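Local atomic coordinates of probable transcriptional regulatory protein aq_1575 (Aquifex aeolicus, PDB entry 1LFP), a protein that probably binds DNA and takes part in regulating transcription. Residues A[174-180]-A[197-202]. Residues are numbered along the deposited sequence.
Sequences YTVPEEL and AQITWK
Tyr174 (chi1 m) lays one ring face against the Lys202 side chain, trans through chi3: Lys202 CD sits 3.6 Å from the Tyr174 ring centroid, almost on its normal, a CH-pi contact. Lys202 NZ, at most weakly attracted to the ring, is salt-bridged to Asp163. One water links Tyr174 OH (2.7 Å) to Trp201 O (3.1 Å). After Thr175 a 3-10 turn at 177-178 leads into helix 180-188, with Glu179 at its N-cap; Glu179 N donates a hydrogen bond to Val176 O (2.8 Å). Nearest CA pairs are Tyr174-Lys202 (8.7 Å), Pro177-Ile199 (6.4 Å) and Leu180-Ala197 (7.3 Å). Across this bend, Ile199 CD1 touches Pro177 CB (3.7 Å) and Leu180 CD2 (3.9 Å), which also covers Gln198 C (3.6 Å). Strand 134-143 lies between strands 170-175 and 196-203, so the two do not pair backbone to backbone, and no direct hydrogen bond crosses between the segments. Strand 170-175, helix 180-188 and strand 196-203 form the second split beta-alpha-beta unit of a ferredoxin-like fold.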
# COMPACT_ATOMS: atom_id res chain seq x y z
N TYR A 174 -4.83 2.09 11.76
CA TYR A 174 -5.06 0.71 11.39
C TYR A 174 -6.39 0.27 11.92
O TYR A 174 -6.80 0.69 13.01
CB TYR A 174 -4.01 -0.22 11.99
CG TYR A 174 -2.70 -0.15 11.31
CD1 TYR A 174 -2.45 -0.92 10.18
CD2 TYR A 174 -1.68 0.65 11.80
CE1 TYR A 174 -1.25 -0.90 9.56
CE2 TYR A 174 -0.44 0.67 11.18
CZ TYR A 174 -0.23 -0.12 10.06
OH TYR A 174 1.00 -0.16 9.45
N THR A 175 -7.04 -0.63 11.19
CA THR A 175 -8.35 -1.11 11.62
C THR A 175 -8.47 -2.62 11.42
O THR A 175 -7.58 -3.23 10.83
CB THR A 175 -9.49 -0.47 10.77
OG1 THR A 175 -9.64 -1.19 9.54
CG2 THR A 175 -9.15 0.99 10.45
N VAL A 176 -9.56 -3.19 11.94
CA VAL A 176 -9.88 -4.62 11.77
C VAL A 176 -10.14 -4.61 10.27
O VAL A 176 -10.89 -3.76 9.77
CB VAL A 176 -11.18 -4.97 12.56
CG1 VAL A 176 -11.79 -6.27 12.06
CG2 VAL A 176 -10.85 -5.05 14.04
N PRO A 177 -9.57 -5.57 9.52
CA PRO A 177 -9.83 -5.50 8.07
C PRO A 177 -11.28 -5.42 7.61
O PRO A 177 -11.62 -4.61 6.73
CB PRO A 177 -9.03 -6.71 7.52
CG PRO A 177 -9.06 -7.69 8.68
CD PRO A 177 -8.88 -6.82 9.89
N GLU A 178 -12.16 -6.20 8.22
CA GLU A 178 -13.55 -6.15 7.82
C GLU A 178 -14.24 -4.83 8.14
O GLU A 178 -15.33 -4.58 7.64
CB GLU A 178 -14.33 -7.30 8.48
CG GLU A 178 -14.03 -8.66 7.88
CD GLU A 178 -12.69 -9.22 8.34
OE1 GLU A 178 -12.25 -10.23 7.73
OE2 GLU A 178 -12.10 -8.68 9.31
N GLU A 179 -13.60 -3.98 8.95
CA GLU A 179 -14.19 -2.69 9.34
C GLU A 179 -13.51 -1.47 8.75
O GLU A 179 -13.71 -0.33 9.19
CB GLU A 179 -14.17 -2.58 10.84
CG GLU A 179 -14.74 -3.83 11.46
CD GLU A 179 -15.25 -3.60 12.82
OE1 GLU A 179 -14.50 -3.02 13.63
OE2 GLU A 179 -16.41 -3.99 13.09
N LEU A 180 -12.71 -1.72 7.74
CA LEU A 180 -12.00 -0.64 7.10
C LEU A 180 -12.89 0.49 6.57
O LEU A 180 -12.64 1.67 6.83
CB LEU A 180 -11.18 -1.26 5.96
CG LEU A 180 -10.66 -0.25 4.93
CD1 LEU A 180 -9.61 0.62 5.63
CD2 LEU A 180 -10.04 -0.98 3.73
N ALA A 197 -7.22 4.56 1.93
CA ALA A 197 -7.94 3.55 2.71
C ALA A 197 -7.80 2.22 1.97
O ALA A 197 -8.38 2.03 0.89
CB ALA A 197 -9.42 3.93 2.86
N GLN A 198 -7.07 1.28 2.53
CA GLN A 198 -6.89 0.02 1.83
C GLN A 198 -6.55 -1.09 2.82
O GLN A 198 -6.20 -0.83 3.96
CB GLN A 198 -5.72 0.15 0.83
CG GLN A 198 -4.42 0.63 1.50
CD GLN A 198 -3.26 0.89 0.51
OE1 GLN A 198 -3.47 1.01 -0.70
NE2 GLN A 198 -2.05 0.98 1.03
N ILE A 199 -6.58 -2.32 2.34
CA ILE A 199 -6.23 -3.46 3.17
C ILE A 199 -4.72 -3.65 3.00
O ILE A 199 -4.21 -3.64 1.86
CB ILE A 199 -6.98 -4.73 2.68
CG1 ILE A 199 -8.47 -4.61 2.99
CG2 ILE A 199 -6.34 -5.99 3.29
CD1 ILE A 199 -8.80 -4.58 4.45
N THR A 200 -4.01 -3.82 4.11
CA THR A 200 -2.57 -4.04 4.06
C THR A 200 -2.20 -5.12 5.08
O THR A 200 -3.08 -5.77 5.67
CB THR A 200 -1.80 -2.74 4.36
OG1 THR A 200 -0.41 -2.93 4.08
CG2 THR A 200 -1.96 -2.31 5.81
N TRP A 201 -0.91 -5.34 5.27
CA TRP A 201 -0.44 -6.33 6.26
C TRP A 201 0.45 -5.55 7.22
O TRP A 201 1.17 -4.67 6.78
CB TRP A 201 0.35 -7.42 5.58
CG TRP A 201 -0.47 -8.31 4.77
CD1 TRP A 201 -1.05 -8.00 3.58
CD2 TRP A 201 -0.89 -9.64 5.11
NE1 TRP A 201 -1.83 -9.06 3.16
CE2 TRP A 201 -1.74 -10.08 4.08
CE3 TRP A 201 -0.64 -10.50 6.19
CZ2 TRP A 201 -2.34 -11.35 4.09
CZ3 TRP A 201 -1.23 -11.78 6.20
CH2 TRP A 201 -2.07 -12.19 5.16
N LYS A 202 0.33 -5.82 8.51
CA LYS A 202 1.10 -5.09 9.52
C LYS A 202 2.00 -6.06 10.30
O LYS A 202 1.55 -7.09 10.75
CB LYS A 202 0.11 -4.42 10.50
CG LYS A 202 0.78 -3.59 11.63
CD LYS A 202 -0.32 -2.97 12.51
CE LYS A 202 0.24 -1.88 13.47
NZ LYS A 202 0.61 -2.41 14.80
O HOH W 1 1.47 -1.66 7.22